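Long-range contacts in enoyl-[acyl-carrier-protein] reductase [FMN] (Thermotoga maritima, PDB 5GVJ), which probably reduces the double bond of enoyl-acyl-carrier-protein substrates with NADH, using bound FMN as its flavin cofactor: residues A[210-215]-A[279-284]; A[218-223]-A[232-237]. The protein carries 1 engineered substitution. All coordinates share one frame; numbering follows the deposited sequence.

Contact 1. Residues A[210-215]-A[279-284]. With NA (sodium ion), chain C.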
# COMPACT_ATOMS: atom_id res chain seq x y z
N GLU A 210 6.13 22.81 7.00
CA GLU A 210 7.24 22.90 6.05
C GLU A 210 7.93 21.55 5.90
O GLU A 210 8.38 21.19 4.80
CB GLU A 210 8.24 23.96 6.51
CG GLU A 210 7.71 25.40 6.50
CD GLU A 210 8.53 26.37 7.36
OE1 GLU A 210 8.09 27.53 7.54
OE2 GLU A 210 9.62 25.96 7.85
N LYS A 211 8.06 20.79 6.99
CA LYS A 211 8.72 19.49 6.90
C LYS A 211 7.90 18.52 6.06
O LYS A 211 8.46 17.73 5.29
CB LYS A 211 8.98 18.93 8.30
CG LYS A 211 10.08 19.69 9.03
CD LYS A 211 11.41 19.53 8.30
CE LYS A 211 12.28 20.79 8.41
NZ LYS A 211 13.61 20.53 9.03
N ILE A 212 6.57 18.56 6.18
CA ILE A 212 5.72 17.69 5.36
C ILE A 212 5.90 18.03 3.89
O ILE A 212 6.06 17.14 3.04
CB ILE A 212 4.25 17.82 5.79
CG1 ILE A 212 4.05 17.21 7.19
CG2 ILE A 212 3.31 17.19 4.74
CD1 ILE A 212 2.65 17.47 7.77
N VAL A 213 5.85 19.32 3.56
CA VAL A 213 6.04 19.76 2.18
C VAL A 213 7.37 19.26 1.64
O VAL A 213 7.45 18.71 0.54
CB VAL A 213 5.94 21.30 2.10
CG1 VAL A 213 6.52 21.80 0.80
CG2 VAL A 213 4.49 21.74 2.27
N LYS A 214 8.45 19.45 2.41
CA LYS A 214 9.77 19.12 1.89
C LYS A 214 10.00 17.61 1.86
O LYS A 214 10.79 17.13 1.05
CB LYS A 214 10.85 19.79 2.74
CG LYS A 214 10.98 21.29 2.53
CD LYS A 214 11.97 21.89 3.52
CE LYS A 214 12.35 23.32 3.15
NZ LYS A 214 11.34 24.30 3.62
N ALA A 215 9.33 16.87 2.74
CA ALA A 215 9.60 15.44 2.88
C ALA A 215 9.24 14.68 1.62
O ALA A 215 8.21 14.95 0.99
CB ALA A 215 8.82 14.87 4.06
N GLN A 279 3.91 8.23 4.92
CA GLN A 279 4.62 8.27 3.66
C GLN A 279 3.93 9.16 2.65
O GLN A 279 4.57 9.64 1.71
CB GLN A 279 4.78 6.84 3.10
CG GLN A 279 5.71 5.96 3.94
CD GLN A 279 5.94 4.59 3.33
OE1 GLN A 279 5.36 4.26 2.30
NE2 GLN A 279 6.81 3.79 3.96
N SER A 280 2.63 9.43 2.84
CA SER A 280 1.96 10.34 1.91
C SER A 280 2.51 11.76 1.97
O SER A 280 2.14 12.57 1.12
CB SER A 280 0.45 10.37 2.17
OG SER A 280 0.17 11.04 3.37
N ALA A 281 3.39 12.09 2.93
CA ALA A 281 4.02 13.41 2.88
C ALA A 281 4.78 13.61 1.57
O ALA A 281 4.83 14.73 1.05
CB ALA A 281 4.95 13.61 4.08
N GLY A 282 5.32 12.54 0.99
CA GLY A 282 6.01 12.67 -0.28
C GLY A 282 5.11 13.02 -1.45
O GLY A 282 5.61 13.38 -2.52
N LEU A 283 3.80 12.92 -1.26
CA LEU A 283 2.83 13.31 -2.27
C LEU A 283 2.33 14.73 -2.06
O LEU A 283 1.52 15.23 -2.85
CB LEU A 283 1.63 12.35 -2.24
CG LEU A 283 1.95 10.88 -2.45
CD1 LEU A 283 0.71 10.03 -2.15
CD2 LEU A 283 2.44 10.69 -3.88
N ILE A 284 2.78 15.39 -1.00
CA ILE A 284 2.28 16.70 -0.61
C ILE A 284 3.38 17.72 -0.89
O ILE A 284 4.47 17.65 -0.30
CB ILE A 284 1.84 16.72 0.86
CG1 ILE A 284 0.60 15.83 1.04
CG2 ILE A 284 1.56 18.15 1.33
CD1 ILE A 284 0.37 15.41 2.47
NA NA C . 6.26 16.55 0.70
O HOH W 1 6.95 16.17 -1.67
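Ala281 O binds the sodium ion at 2.3 Å. The same oxygen accepts a hydrogen bond from Ile284 N. The ion centres a six-coordinate cage in this TIM-barrel-type flavoprotein, built from backbone carbonyls of the last turn of helix 206-214 (Ile212, Val213), of Ala215 just past it, of the 3-10 segment (Ala281) and of Ile284 just after it, with one water. The six oxygens form a distorted octahedron: Ile212 O lies opposite the water across the ion, Val213 O opposite Ala281 O, and Ala215 O opposite Ile284 O. The ion accounts for the close approach of Val213 O to Ile284 O, 3.3 Å between two acceptors; the negative helix C-terminus would probably add to the pull on the cation. Beside the cage, Ile212 CG2, anti to its own backbone N, reaches Ala281 CB at 4.0 Å and also meets Ile284 CG2. Ala215 CB packs against Ala281 CB at 4.1 Å. Ser280 and Thr194 (touched by Ile284) bind FMN, absent from this model, so the flavin site is close. The water donates weakly to Gly282 O, while Gly282 CA points its hydrogen at Ala215 O, C to O 3.4 Å, 157° at the hydrogen.

Contact 2. Residues A[218-223]-A[232-237]; sequences RDTVVT and RVLRTP
Arg232 NH1 donates to Thr220 OG1 across two antiparallel strands, N to O 2.9 Å and 159° at the hydrogen, and OG1 lies in the guanidinium plane. The Arg232 chain leaves its strand with CG anti to the backbone N (chi1 -179°), running past Thr220, whose OG1 and CB touch Arg232 CG. Val222 CG2 lies over one face of the Arg232 guanidinium, displaced toward the rim on the NH2 side, 3.6 Å from Arg232 NH2. That NH2 is satisfied by Met141 O. An alanine in place of Arg232 would probably leave Thr220 OG1 and Met141 O without these donors and open a gap beside Val222 CG2.

The backbone pairing is centred on Val221 and Val233, a hydrogen-bonded pair: Val221 N gives to Val233 O at 2.7 Å, and Val233 N returns a bond to Val221 O at 2.9 Å. Both are nearly straight. The valine side chains share a face of the sheet, where Val221 CG2 meets Val233 CG2 at 4.1 Å.

Beyond the strands, Arg235 adds two further bonds, one from the backbone and one from the side chain. Arg235 N bonds Asp219 O at 2.8 Å, and Arg235 NE bonds Arg218 O at 3.1 Å, the oxygen tilted 22° from the guanidinium plane. Val221 CG1 sits over the centre of that guanidinium, whose NH2 forms a salt bridge with Glu149 of the second subunit. Asp219 OD2 accepts a bond from Ser216 N, just before the segment. Arg235 is also the centre of an inverse gamma turn, closed by Thr236 N on Leu234 O. The whole is a beta hairpin, joined through Arg232 to Gly145 into a small three-stranded antiparallel sheet beside FMN-binding Gly144.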
# COMPACT_ATOMS: atom_id res chain seq x y z
N ARG A 218 10.38 8.75 0.96
CA ARG A 218 11.36 7.95 1.68
C ARG A 218 11.85 8.62 2.96
O ARG A 218 12.78 8.11 3.60
CB ARG A 218 12.57 7.64 0.79
CG ARG A 218 12.29 6.64 -0.31
CD ARG A 218 13.58 6.21 -1.02
NE ARG A 218 14.26 7.36 -1.63
CZ ARG A 218 15.44 7.29 -2.23
NH1 ARG A 218 16.08 6.13 -2.30
NH2 ARG A 218 15.99 8.38 -2.76
N ASP A 219 11.25 9.74 3.36
CA ASP A 219 11.79 10.51 4.47
C ASP A 219 11.14 10.19 5.81
O ASP A 219 11.25 10.98 6.74
CB ASP A 219 11.67 12.01 4.19
CG ASP A 219 12.75 12.50 3.24
OD1 ASP A 219 13.81 11.84 3.13
OD2 ASP A 219 12.53 13.55 2.61
N THR A 220 10.45 9.06 5.93
CA THR A 220 9.98 8.64 7.24
C THR A 220 10.76 7.41 7.69
O THR A 220 11.38 6.71 6.88
CB THR A 220 8.47 8.35 7.26
OG1 THR A 220 8.21 7.16 6.52
CG2 THR A 220 7.69 9.52 6.66
N VAL A 221 10.74 7.17 9.00
CA VAL A 221 11.36 6.00 9.61
C VAL A 221 10.38 5.40 10.58
O VAL A 221 9.53 6.10 11.15
CB VAL A 221 12.66 6.32 10.38
CG1 VAL A 221 13.83 6.32 9.47
CG2 VAL A 221 12.53 7.66 11.08
N VAL A 222 10.52 4.10 10.81
CA VAL A 222 9.75 3.40 11.83
C VAL A 222 10.67 3.19 13.03
O VAL A 222 11.73 2.56 12.90
CB VAL A 222 9.20 2.07 11.30
CG1 VAL A 222 8.39 1.37 12.39
CG2 VAL A 222 8.38 2.31 10.04
N THR A 223 10.28 3.72 14.18
CA THR A 223 11.05 3.61 15.41
C THR A 223 10.20 2.99 16.51
O THR A 223 8.98 3.15 16.53
CB THR A 223 11.53 4.98 15.89
OG1 THR A 223 10.40 5.79 16.22
CG2 THR A 223 12.35 5.68 14.82
N ARG A 232 5.72 5.60 12.98
CA ARG A 232 6.35 6.20 11.81
C ARG A 232 6.48 7.71 12.02
O ARG A 232 5.48 8.39 12.27
CB ARG A 232 5.55 5.92 10.54
CG ARG A 232 6.20 6.52 9.28
CD ARG A 232 5.44 6.12 8.03
NE ARG A 232 5.32 4.66 7.91
CZ ARG A 232 6.26 3.88 7.38
NH1 ARG A 232 7.39 4.41 6.93
NH2 ARG A 232 6.06 2.56 7.32
N VAL A 233 7.71 8.21 11.91
CA VAL A 233 7.99 9.63 12.05
C VAL A 233 8.98 10.06 10.98
O VAL A 233 9.67 9.25 10.36
CB VAL A 233 8.55 9.98 13.45
CG1 VAL A 233 7.51 9.71 14.54
CG2 VAL A 233 9.84 9.23 13.72
N LEU A 234 9.03 11.37 10.77
CA LEU A 234 9.98 11.98 9.85
C LEU A 234 11.41 11.68 10.28
O LEU A 234 11.70 11.52 11.46
CB LEU A 234 9.73 13.49 9.80
CG LEU A 234 9.41 14.19 8.48
CD1 LEU A 234 8.82 13.24 7.47
CD2 LEU A 234 8.46 15.34 8.73
N ARG A 235 12.31 11.58 9.29
CA ARG A 235 13.72 11.29 9.56
C ARG A 235 14.44 12.50 10.15
O ARG A 235 15.29 13.11 9.50
CB ARG A 235 14.43 10.84 8.27
CG ARG A 235 14.06 9.43 7.84
CD ARG A 235 14.92 8.92 6.69
NE ARG A 235 14.42 7.64 6.20
CZ ARG A 235 14.96 6.46 6.48
NH1 ARG A 235 16.03 6.39 7.25
NH2 ARG A 235 14.42 5.34 6.00
N THR A 236 14.11 12.83 11.39
CA THR A 236 14.56 14.00 12.14
C THR A 236 15.70 13.62 13.07
O THR A 236 15.95 12.44 13.32
CB THR A 236 13.37 14.58 12.93
OG1 THR A 236 13.51 15.99 13.09
CG2 THR A 236 13.26 13.94 14.28
N PRO A 237 16.46 14.60 13.59
CA PRO A 237 17.52 14.25 14.56
C PRO A 237 17.02 13.45 15.75
O PRO A 237 17.70 12.52 16.20
CB PRO A 237 18.06 15.62 14.99
CG PRO A 237 17.81 16.50 13.83
CD PRO A 237 16.52 16.03 13.22

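From the N terminus, the chain passes through the parallel strands and helices of the barrel before reaching helix 206-214, whose end, with Ala215, forms the first half of contact 1. Strand 220-223 follows and pairs with strand 231-234, so contact 2 closes a short hairpin loop. Helix 237-242, an unmodelled gap and helix 260-265 follow before 279-284 closes the larger loop, inside which contact 2 is nested. The two touch: Leu234 packs with CD1 on Ala215 CB and CD2 on Lys211 CB, and Gln279 lies against Arg232. Both reach the second subunit at its Glu149, through Gln279 to the backbone oxygen and through Arg235 to the carboxylate, which ties hairpin and sodium-binding turn to the dimer interface.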